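Local structure of endo-beta-1,4-glucanase (cellulase B) (Bacillus halodurans, 4V2X) at residues Asn73-Val78 against Pro126-Arg131; His363-Arg366 against Trp371-Gln374; Arg422-Arg427 against Ser449-Ser454; Gly516-Ala519 against Thr525-Lys528. The protein hydrolyses beta-glucans, xyloglucan and mixed-linkage beta-1,3-1,4-glucans among them, with a family 5 catalytic module joined to Ig-like and CBM46 modules. All blocks are in the same frame, centred on the assembly; numbering follows the deposited sequence.

Contact 1 of 4, residues Asn73-Val78 against Pro126-Arg131; sequences NTFDAV and PQFLNR
The turn that carries F75 to F128 is tied by the carboxylate of D76, which two backbone N-H groups grip. D76 OD1 takes the N-H of T74 at 2.7 Å, a fairly straight bond (160°) that arrives from above the carboxylate plane, while D76 OD2 accepts N73 N at 2.9 Å on its syn side. A77 N bonds back to T74 O, closing a type I turn from T74 to A77. The F75 ring turns its edge to the face of F128 in an offset T-shaped pair: planes at 77°, centroids 5.9 Å apart, F75 CD1 3.9 Å from F128 CE1. F75 CZ also lies 3.8 Å from R131 O. F128 is directed at the loop with its CG anti to the backbone N (chi1 -178°). The guanidinium of R131 lays a face on F128 CA, and R131 NE forms a salt bridge with E82, which touches F75 too. An alanine in place of F75 is likely to leave a gap beside F128, V132 and V135. In this family 5 (beta/alpha)8 barrel, the contact joins the loop after the first barrel strand to the helix that follows the second.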
loop_
_atom_site.group_PDB
_atom_site.type_symbol
_atom_site.label_atom_id
_atom_site.label_comp_id
_atom_site.label_asym_id
_atom_site.label_seq_id
_atom_site.Cartn_x
_atom_site.Cartn_y
_atom_site.Cartn_z
ATOM N N ASN A 73 8.671 5.324 31.501
ATOM C CA ASN A 73 9.731 4.523 32.112
ATOM C C ASN A 73 9.231 3.751 33.323
ATOM O O ASN A 73 9.905 3.687 34.347
ATOM C CB ASN A 73 10.932 5.401 32.507
ATOM C CG ASN A 73 11.816 5.774 31.325
ATOM O OD1 ASN A 73 12.944 6.254 31.518
ATOM N ND2 ASN A 73 11.332 5.566 30.120
ATOM N N THR A 74 8.032 3.198 33.194
ATOM C CA THR A 74 7.378 2.482 34.282
ATOM C C THR A 74 7.050 1.071 33.768
ATOM O O THR A 74 7.958 0.237 33.670
ATOM C CB THR A 74 6.180 3.296 34.808
ATOM O OG1 THR A 74 6.637 4.617 35.148
ATOM C CG2 THR A 74 5.572 2.658 36.042
ATOM N N PHE A 75 5.804 0.790 33.395
ATOM C CA PHE A 75 5.482 -0.539 32.846
ATOM C C PHE A 75 6.176 -0.795 31.513
ATOM O O PHE A 75 6.322 -1.943 31.101
ATOM C CB PHE A 75 3.977 -0.742 32.736
ATOM C CG PHE A 75 3.283 -0.754 34.073
ATOM C CD1 PHE A 75 3.455 -1.815 34.953
ATOM C CD2 PHE A 75 2.464 0.301 34.451
ATOM C CE1 PHE A 75 2.816 -1.821 36.183
ATOM C CE2 PHE A 75 1.828 0.299 35.674
ATOM C CZ PHE A 75 2.001 -0.762 36.541
ATOM N N ASP A 76 6.599 0.285 30.857
ATOM C CA ASP A 76 7.398 0.195 29.643
ATOM C C ASP A 76 8.858 -0.170 29.886
ATOM O O ASP A 76 9.550 -0.557 28.949
ATOM C CB ASP A 76 7.308 1.495 28.828
ATOM C CG ASP A 76 7.481 2.740 29.674
ATOM O OD1 ASP A 76 6.888 2.823 30.784
ATOM O OD2 ASP A 76 8.191 3.656 29.211
ATOM N N ALA A 77 9.337 -0.058 31.126
ATOM C CA ALA A 77 10.737 -0.372 31.424
ATOM C C ALA A 77 11.092 -1.802 31.025
ATOM O O ALA A 77 10.312 -2.732 31.226
ATOM C CB ALA A 77 11.045 -0.135 32.898
ATOM N N VAL A 78 12.272 -1.958 30.436
ATOM C CA VAL A 78 12.763 -3.260 30.017
ATOM C C VAL A 78 13.503 -3.866 31.201
ATOM O O VAL A 78 14.584 -3.414 31.583
ATOM C CB VAL A 78 13.652 -3.161 28.765
ATOM C CG1 VAL A 78 14.056 -4.548 28.286
ATOM C CG2 VAL A 78 12.908 -2.423 27.657
ATOM N N PRO A 126 0.187 -13.230 34.869
ATOM C CA PRO A 126 -1.021 -12.647 35.479
ATOM C C PRO A 126 -0.743 -11.624 36.579
ATOM O O PRO A 126 -1.557 -10.731 36.819
ATOM C CB PRO A 126 -1.763 -13.859 36.070
ATOM C CG PRO A 126 -1.038 -15.067 35.641
ATOM C CD PRO A 126 0.270 -14.695 35.038
ATOM N N GLN A 127 0.391 -11.763 37.256
ATOM C CA GLN A 127 0.746 -10.863 38.345
ATOM C C GLN A 127 1.096 -9.494 37.785
ATOM O O GLN A 127 0.653 -8.459 38.284
ATOM C CB GLN A 127 1.919 -11.431 39.148
ATOM C CG GLN A 127 1.518 -12.475 40.184
ATOM C CD GLN A 127 0.995 -13.771 39.590
ATOM O OE1 GLN A 127 1.754 -14.568 39.042
ATOM N NE2 GLN A 127 -0.308 -13.998 39.716
ATOM N N PHE A 128 1.891 -9.501 36.731
ATOM C CA PHE A 128 2.227 -8.269 36.030
ATOM C C PHE A 128 0.967 -7.620 35.475
ATOM O O PHE A 128 0.723 -6.444 35.701
ATOM C CB PHE A 128 3.213 -8.559 34.918
ATOM C CG PHE A 128 3.650 -7.335 34.172
ATOM C CD1 PHE A 128 4.516 -6.430 34.761
ATOM C CD2 PHE A 128 3.194 -7.088 32.883
ATOM C CE1 PHE A 128 4.922 -5.289 34.079
ATOM C CE2 PHE A 128 3.608 -5.959 32.191
ATOM C CZ PHE A 128 4.473 -5.061 32.792
ATOM N N LEU A 129 0.154 -8.395 34.766
ATOM C CA LEU A 129 -1.109 -7.884 34.238
ATOM C C LEU A 129 -2.012 -7.289 35.324
ATOM O O LEU A 129 -2.614 -6.236 35.124
ATOM C CB LEU A 129 -1.851 -8.972 33.449
ATOM C CG LEU A 129 -3.144 -8.566 32.729
ATOM C CD1 LEU A 129 -2.913 -7.371 31.816
ATOM C CD2 LEU A 129 -3.693 -9.745 31.939
ATOM N N ASN A 130 -2.109 -7.944 36.479
ATOM C CA ASN A 130 -2.920 -7.387 37.560
ATOM C C ASN A 130 -2.386 -6.043 38.079
ATOM O O ASN A 130 -3.166 -5.171 38.451
ATOM C CB ASN A 130 -3.086 -8.391 38.706
ATOM C CG ASN A 130 -4.166 -9.423 38.422
ATOM O OD1 ASN A 130 -5.148 -9.130 37.740
ATOM N ND2 ASN A 130 -3.998 -10.632 38.950
ATOM N N ARG A 131 -1.071 -5.872 38.094
ATOM C CA ARG A 131 -0.489 -4.596 38.508
ATOM C C ARG A 131 -0.809 -3.492 37.496
ATOM O O ARG A 131 -1.176 -2.386 37.883
ATOM C CB ARG A 131 1.019 -4.728 38.714
ATOM C CG ARG A 131 1.393 -5.659 39.856
ATOM C CD ARG A 131 2.709 -5.251 40.494
ATOM N NE ARG A 131 3.817 -5.289 39.537
ATOM C CZ ARG A 131 4.412 -6.402 39.111
ATOM N NH1 ARG A 131 4.009 -7.595 39.529
ATOM N NH2 ARG A 131 5.417 -6.319 38.247
#

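Contact 2 of 4, residues His363-Arg366 against Trp371-Gln374; sequences HFNR and WYDQ
With CG of F364 anti to the backbone N (chi1 -160°) and CG of W371 beside its own backbone N (chi1 -60°), the two side chains leave the same face of a short antiparallel hairpin and cross at about a right angle. F364 sends its edge onto the indole: CD1 stands over the ring, 3.5 Å from W371 CE2, with the planes 61° apart. F364 CB adds a CH-pi contact over the six-membered ring. Beyond these, F377 stacks on W371, E101 accepts from W371 NE1, and L94 and I98 of helix 92-100 touch F364. N365 rests its CB over the face of Y372, 3.9 Å from the ring centroid, with its amide nearly parallel to the ring and ND2 3.3 Å from Y372 CE1; its OD1 accepts instead from H367 and T368. One direct hydrogen bond spans the segments, Y372 N to H363 O at 2.9 Å. Water 1 donates to the same H363 O (2.9 Å) and accepts from D373 N, while water 2 accepts from R366 N and bonds Y372 OH. Two ring contacts, F364 on W371 and N365 on Y372, thus flank a carbonyl, H363 O, that accepts twice, with waters meeting D373 N and R366 N.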
loop_
_atom_site.group_PDB
_atom_site.type_symbol
_atom_site.label_atom_id
_atom_site.label_comp_id
_atom_site.label_asym_id
_atom_site.label_seq_id
_atom_site.Cartn_x
_atom_site.Cartn_y
_atom_site.Cartn_z
ATOM N N HIS A 363 9.838 14.945 35.181
ATOM C CA HIS A 363 9.050 16.172 35.301
ATOM C C HIS A 363 8.278 16.222 36.618
ATOM O O HIS A 363 8.515 17.118 37.438
ATOM C CB HIS A 363 8.131 16.363 34.100
ATOM C CG HIS A 363 8.864 16.476 32.800
ATOM N ND1 HIS A 363 9.945 17.312 32.626
ATOM C CD2 HIS A 363 8.671 15.858 31.613
ATOM C CE1 HIS A 363 10.386 17.204 31.383
ATOM N NE2 HIS A 363 9.628 16.327 30.747
ATOM N N PHE A 364 7.365 15.275 36.820
ATOM C CA PHE A 364 6.639 15.165 38.083
ATOM C C PHE A 364 7.432 14.275 39.030
ATOM O O PHE A 364 7.698 13.109 38.733
ATOM C CB PHE A 364 5.239 14.593 37.866
ATOM C CG PHE A 364 4.279 14.875 38.994
ATOM C CD1 PHE A 364 3.980 16.184 39.357
ATOM C CD2 PHE A 364 3.668 13.834 39.687
ATOM C CE1 PHE A 364 3.089 16.455 40.382
ATOM C CE2 PHE A 364 2.776 14.099 40.716
ATOM C CZ PHE A 364 2.487 15.410 41.063
ATOM N N ASN A 365 7.833 14.836 40.163
ATOM C CA ASN A 365 8.566 14.089 41.158
ATOM C C ASN A 365 7.635 13.046 41.774
ATOM O O ASN A 365 6.681 13.386 42.470
ATOM C CB ASN A 365 9.111 15.040 42.228
ATOM C CG ASN A 365 9.980 14.347 43.254
ATOM O OD1 ASN A 365 9.727 13.204 43.648
ATOM N ND2 ASN A 365 11.003 15.050 43.714
ATOM N N ARG A 366 7.940 11.785 41.530
ATOM C CA ARG A 366 7.061 10.693 41.934
ATOM C C ARG A 366 7.207 10.294 43.387
ATOM O O ARG A 366 6.443 9.465 43.876
ATOM C CB ARG A 366 7.323 9.490 41.061
ATOM C CG ARG A 366 7.185 9.834 39.602
ATOM C CD ARG A 366 6.596 8.682 38.871
ATOM N NE ARG A 366 6.629 8.886 37.434
ATOM C CZ ARG A 366 6.647 7.884 36.567
ATOM N NH1 ARG A 366 6.626 6.622 37.006
ATOM N NH2 ARG A 366 6.691 8.139 35.260
ATOM N N TRP A 371 6.210 19.192 40.906
ATOM C CA TRP A 371 7.012 19.377 39.694
ATOM C C TRP A 371 8.446 19.752 40.046
ATOM O O TRP A 371 8.673 20.652 40.872
ATOM C CB TRP A 371 6.364 20.411 38.764
ATOM C CG TRP A 371 4.991 19.982 38.347
ATOM C CD1 TRP A 371 3.809 20.374 38.902
ATOM C CD2 TRP A 371 4.658 19.024 37.329
ATOM N NE1 TRP A 371 2.761 19.732 38.287
ATOM C CE2 TRP A 371 3.253 18.898 37.321
ATOM C CE3 TRP A 371 5.408 18.271 36.417
ATOM C CZ2 TRP A 371 2.584 18.060 36.439
ATOM C CZ3 TRP A 371 4.739 17.437 35.540
ATOM C CH2 TRP A 371 3.341 17.339 35.557
ATOM N N TYR A 372 9.415 19.059 39.436
ATOM C CA TYR A 372 10.819 19.436 39.596
ATOM C C TYR A 372 11.020 20.861 39.104
ATOM O O TYR A 372 11.770 21.626 39.712
ATOM C CB TYR A 372 11.768 18.512 38.834
ATOM C CG TYR A 372 11.954 17.145 39.445
ATOM C CD1 TYR A 372 12.779 16.956 40.554
ATOM C CD2 TYR A 372 11.325 16.034 38.902
ATOM C CE1 TYR A 372 12.957 15.695 41.107
ATOM C CE2 TYR A 372 11.498 14.778 39.444
ATOM C CZ TYR A 372 12.308 14.610 40.544
ATOM O OH TYR A 372 12.446 13.344 41.071
ATOM N N ASP A 373 10.339 21.202 38.010
ATOM C CA ASP A 373 10.448 22.524 37.384
ATOM C C ASP A 373 9.065 23.163 37.332
ATOM O O ASP A 373 8.300 22.974 36.379
ATOM C CB ASP A 373 11.048 22.400 35.981
ATOM C CG ASP A 373 11.293 23.754 35.320
ATOM O OD1 ASP A 373 10.821 24.781 35.852
ATOM O OD2 ASP A 373 11.972 23.797 34.267
ATOM N N GLN A 374 8.757 23.933 38.370
ATOM C CA GLN A 374 7.447 24.568 38.479
ATOM C C GLN A 374 7.225 25.568 37.353
ATOM O O GLN A 374 6.102 25.749 36.906
ATOM C CB GLN A 374 7.293 25.280 39.819
ATOM C CG GLN A 374 5.865 25.728 40.105
ATOM C CD GLN A 374 4.907 24.563 40.241
ATOM O OE1 GLN A 374 5.200 23.588 40.926
ATOM N NE2 GLN A 374 3.750 24.658 39.597
HETATM O O HOH W 1 8.985 19.597 36.111
HETATM O O HOH W 2 10.418 11.257 39.898
#

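Contact 3 of 4, residues Arg422-Arg427 against Ser449-Ser454; sequences RANGQR and SAIASS
I451 meets the hairpin through the far end of its longer branch: CD1 lies 3.9 Å from A423 CB, and CG1 is 4.2 Å from N424 ND2. Its CG1 is anti to the carbonyl carbon and the branch is then extended (chi2 166°), which carries the methyl across from the helix to the strand end. The polar part of the first shell is a single bridge. Water 3 accepts from N424 ND2 at 2.9 Å and donates to I451 O at 2.8 Å, linking the amide to the carbonyl of I451, on helix 445-452.

A second shell fixes these groups. N424 OD1 accepts from M462 N, so both ends of the amide are engaged and its orientation is set by the neighbouring strand 458-467. N424 and G425 form the corner of a type I' turn, both with positive phi. The turn is closed by the hydrogen-bonded pair of A423 and Q426, with A423 N to Q426 O at 2.9 Å and Q426 N to A423 O at 3.0 Å. Farther out, R422 NH1 donates to G425 O at 2.8 Å, while R422 NE forms a salt bridge with E466. On the helix side, I451 also rests on N460, V463 and V477, which place it over the sheet of the Ig-like module.

No hydrogen bond passes directly between the two segments. Cohesion here is a small apolar touch plus one water bridge, and that water meets the carbonyl of I451 while using the amide N-H of a turn residue otherwise held by the sheet.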
loop_
_atom_site.group_PDB
_atom_site.type_symbol
_atom_site.label_atom_id
_atom_site.label_comp_id
_atom_site.label_asym_id
_atom_site.label_seq_id
_atom_site.Cartn_x
_atom_site.Cartn_y
_atom_site.Cartn_z
ATOM N N ARG A 422 7.689 43.187 38.831
ATOM C CA ARG A 422 8.165 43.056 40.203
ATOM C C ARG A 422 9.665 42.819 40.198
ATOM O O ARG A 422 10.199 42.172 39.290
ATOM C CB ARG A 422 7.456 41.914 40.923
ATOM C CG ARG A 422 5.990 42.195 41.203
ATOM C CD ARG A 422 5.308 41.041 41.920
ATOM N NE ARG A 422 3.886 41.327 42.112
ATOM C CZ ARG A 422 3.375 42.031 43.119
ATOM N NH1 ARG A 422 4.153 42.524 44.078
ATOM N NH2 ARG A 422 2.066 42.233 43.173
ATOM N N ALA A 423 10.338 43.352 41.209
ATOM C CA ALA A 423 11.764 43.111 41.416
ATOM C C ALA A 423 11.875 42.406 42.747
ATOM O O ALA A 423 11.560 42.993 43.784
ATOM C CB ALA A 423 12.535 44.414 41.434
ATOM N N ASN A 424 12.293 41.146 42.721
ATOM C CA ASN A 424 12.285 40.317 43.926
ATOM C C ASN A 424 10.931 40.402 44.645
ATOM O O ASN A 424 10.868 40.599 45.862
ATOM C CB ASN A 424 13.412 40.730 44.885
ATOM C CG ASN A 424 14.799 40.554 44.290
ATOM O OD1 ASN A 424 14.986 39.902 43.262
ATOM N ND2 ASN A 424 15.791 41.125 44.957
ATOM N N GLY A 425 9.847 40.280 43.883
ATOM C CA GLY A 425 8.500 40.310 44.452
ATOM C C GLY A 425 7.914 41.687 44.742
ATOM O O GLY A 425 6.703 41.803 44.939
ATOM N N GLN A 426 8.752 42.723 44.776
ATOM C CA GLN A 426 8.288 44.084 45.060
ATOM C C GLN A 426 7.722 44.745 43.815
ATOM O O GLN A 426 8.400 44.836 42.785
ATOM C CB GLN A 426 9.426 44.949 45.601
ATOM C CG GLN A 426 9.982 44.494 46.940
ATOM C CD GLN A 426 11.061 45.428 47.475
ATOM O OE1 GLN A 426 10.991 46.651 47.304
ATOM N NE2 GLN A 426 12.070 44.853 48.131
ATOM N N ARG A 427 6.491 45.242 43.928
ATOM C CA ARG A 427 5.829 45.920 42.824
ATOM C C ARG A 427 6.613 47.170 42.427
ATOM O O ARG A 427 6.949 48.001 43.276
ATOM C CB ARG A 427 4.391 46.300 43.206
ATOM C CG ARG A 427 3.634 47.017 42.099
ATOM C CD ARG A 427 2.345 47.645 42.600
ATOM N NE ARG A 427 1.724 48.506 41.589
ATOM C CZ ARG A 427 2.020 49.791 41.374
ATOM N NH1 ARG A 427 2.949 50.422 42.093
ATOM N NH2 ARG A 427 1.376 50.457 40.420
ATOM N N SER A 449 20.413 47.904 39.918
ATOM C CA SER A 449 21.389 48.209 40.962
ATOM C C SER A 449 20.895 47.762 42.342
ATOM O O SER A 449 21.659 47.199 43.114
ATOM C CB SER A 449 21.728 49.704 40.961
ATOM O OG SER A 449 22.664 50.004 41.976
ATOM N N ALA A 450 19.618 47.981 42.643
ATOM C CA ALA A 450 19.047 47.506 43.910
ATOM C C ALA A 450 19.127 45.984 44.045
ATOM O O ALA A 450 19.408 45.462 45.126
ATOM C CB ALA A 450 17.614 47.978 44.064
ATOM N N ILE A 451 18.891 45.275 42.944
ATOM C CA ILE A 451 18.965 43.819 42.947
ATOM C C ILE A 451 20.408 43.333 43.019
ATOM O O ILE A 451 20.704 42.383 43.740
ATOM C CB ILE A 451 18.298 43.220 41.684
ATOM C CG1 ILE A 451 16.796 43.510 41.692
ATOM C CG2 ILE A 451 18.551 41.717 41.597
ATOM C CD1 ILE A 451 16.101 43.258 40.367
ATOM N N ALA A 452 21.298 43.994 42.279
ATOM C CA ALA A 452 22.634 43.463 42.010
ATOM C C ALA A 452 23.811 44.413 42.282
ATOM O O ALA A 452 24.881 44.215 41.713
ATOM C CB ALA A 452 22.687 43.008 40.561
ATOM N N SER A 453 23.650 45.426 43.137
ATOM C CA SER A 453 24.776 46.344 43.430
ATOM C C SER A 453 25.921 45.643 44.170
ATOM O O SER A 453 27.077 46.064 44.066
ATOM C CB SER A 453 24.326 47.571 44.231
ATOM O OG SER A 453 23.519 47.198 45.335
ATOM N N SER A 454 25.598 44.580 44.911
ATOM C CA SER A 454 26.602 43.789 45.633
ATOM C C SER A 454 27.688 43.211 44.717
ATOM O O SER A 454 28.819 42.979 45.155
ATOM C CB SER A 454 25.933 42.646 46.403
ATOM O OG SER A 454 25.495 41.626 45.522
HETATM O O HOH W 3 18.639 40.931 45.040
#

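Contact 4 of 4, residues Gly516-Ala519 against Thr525-Lys528; sequences GGNA and TSFK
In the irregular loop between strands 506-513 and 534-537 of the CBM46 module, A519 and K528 are joined through the ammonium of K528, which bonds several loop carbonyls. K528 NZ donates to A519 O at 2.8 Å and to T525 O at 2.9 Å. The second bond lies almost along the carbonyl direction (C=O...N 163°), whereas the first comes in 32° off the carbonyl plane. P521 O is a further acceptor, with a weak bond to Q522 O. The chain folds back to reach them through bends at chi2 and chi3 (99°), and its CE lies 3.2 Å from A519 O. A methionine in place of K528 would probably leave A519 O, T525 O and P521 O without their shared donor.

Next to this, the N518 amide lies against the T525-S526 peptide: ND2 is 3.4 Å from T525 C and OD1 3.4 Å from S526 CB. N518 ND2 itself donates to D523 O, and S526 OG bonds E510. T525 OG1 accepts F527 N at 3.1 Å, which makes an ST turn. Backbone bonds of A519 and S526 to A511, and of K528 to M509, dock the loop on strand 506-513, while F527 bonds A284 of the catalytic module. The arrangement is that of an irregular loop laid along an edge strand of an antiparallel sheet, at a junction between modules.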
loop_
_atom_site.group_PDB
_atom_site.type_symbol
_atom_site.label_atom_id
_atom_site.label_comp_id
_atom_site.label_asym_id
_atom_site.label_seq_id
_atom_site.Cartn_x
_atom_site.Cartn_y
_atom_site.Cartn_z
ATOM N N GLY A 516 42.087 22.709 9.967
ATOM C CA GLY A 516 40.890 22.738 9.131
ATOM C C GLY A 516 39.968 21.562 9.387
ATOM O O GLY A 516 40.414 20.447 9.646
ATOM N N GLY A 517 38.670 21.813 9.288
ATOM C CA GLY A 517 37.675 20.773 9.495
ATOM C C GLY A 517 37.146 20.754 10.914
ATOM O O GLY A 517 37.847 21.100 11.872
ATOM N N ASN A 518 35.892 20.347 11.051
ATOM C CA ASN A 518 35.287 20.193 12.367
ATOM C C ASN A 518 35.785 18.935 13.061
ATOM O O ASN A 518 36.048 17.926 12.402
ATOM C CB ASN A 518 33.772 20.151 12.248
ATOM C CG ASN A 518 33.216 21.371 11.548
ATOM O OD1 ASN A 518 33.678 22.494 11.770
ATOM N ND2 ASN A 518 32.232 21.161 10.695
ATOM N N ALA A 519 35.892 19.000 14.385
ATOM C CA ALA A 519 36.404 17.902 15.194
ATOM C C ALA A 519 35.299 17.293 16.045
ATOM O O ALA A 519 34.314 17.958 16.385
ATOM C CB ALA A 519 37.535 18.395 16.083
ATOM N N THR A 525 29.085 19.760 11.695
ATOM C CA THR A 525 29.029 21.054 12.365
ATOM C C THR A 525 30.178 21.205 13.355
ATOM O O THR A 525 30.643 20.226 13.943
ATOM C CB THR A 525 27.681 21.255 13.100
ATOM O OG1 THR A 525 27.675 22.527 13.763
ATOM C CG2 THR A 525 27.420 20.148 14.124
ATOM N N SER A 526 30.627 22.444 13.545
ATOM C CA SER A 526 31.603 22.757 14.577
ATOM C C SER A 526 31.005 22.744 15.984
ATOM O O SER A 526 31.744 22.600 16.941
ATOM C CB SER A 526 32.205 24.143 14.324
ATOM O OG SER A 526 31.190 25.134 14.386
ATOM N N PHE A 527 29.688 22.931 16.105
ATOM C CA PHE A 527 29.046 23.025 17.419
ATOM C C PHE A 527 28.716 21.637 17.934
ATOM O O PHE A 527 27.877 20.942 17.357
ATOM C CB PHE A 527 27.755 23.834 17.348
ATOM C CG PHE A 527 27.966 25.298 17.121
ATOM C CD1 PHE A 527 28.119 26.157 18.195
ATOM C CD2 PHE A 527 28.008 25.820 15.838
ATOM C CE1 PHE A 527 28.302 27.513 17.998
ATOM C CE2 PHE A 527 28.194 27.178 15.639
ATOM C CZ PHE A 527 28.347 28.019 16.723
ATOM N N LYS A 528 29.386 21.240 19.005
ATOM C CA LYS A 528 29.210 19.903 19.575
ATOM C C LYS A 528 27.930 19.804 20.405
ATOM O O LYS A 528 27.312 20.815 20.768
ATOM C CB LYS A 528 30.419 19.516 20.431
ATOM C CG LYS A 528 31.754 19.540 19.701
ATOM C CD LYS A 528 31.793 18.616 18.486
ATOM C CE LYS A 528 31.570 19.351 17.170
ATOM N NZ LYS A 528 31.613 18.438 15.990
#

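Overall arrangement
Contacts 1 and 2 both belong to the catalytic module; contact 2 is a hairpin after the last barrel strand. Their centres are 23 Å apart, yet they touch where R366 NH1 probably donates to T74 OG1 at 2.7 Å, and R366 NH2 also bonds G72 O. Contact 3 lies in the Ig-like module, its nearest atoms about 15 Å from those of contact 2 and about 36 Å from those of contact 1, on the opposite side of the chain's centre from contact 1. Contact 4, in CBM46, comes within about 20 Å of contact 2 and 28 Å of contact 3 by nearest atoms; A284 links it to the catalytic module. All four lie away from the calcium site at D216 and D217.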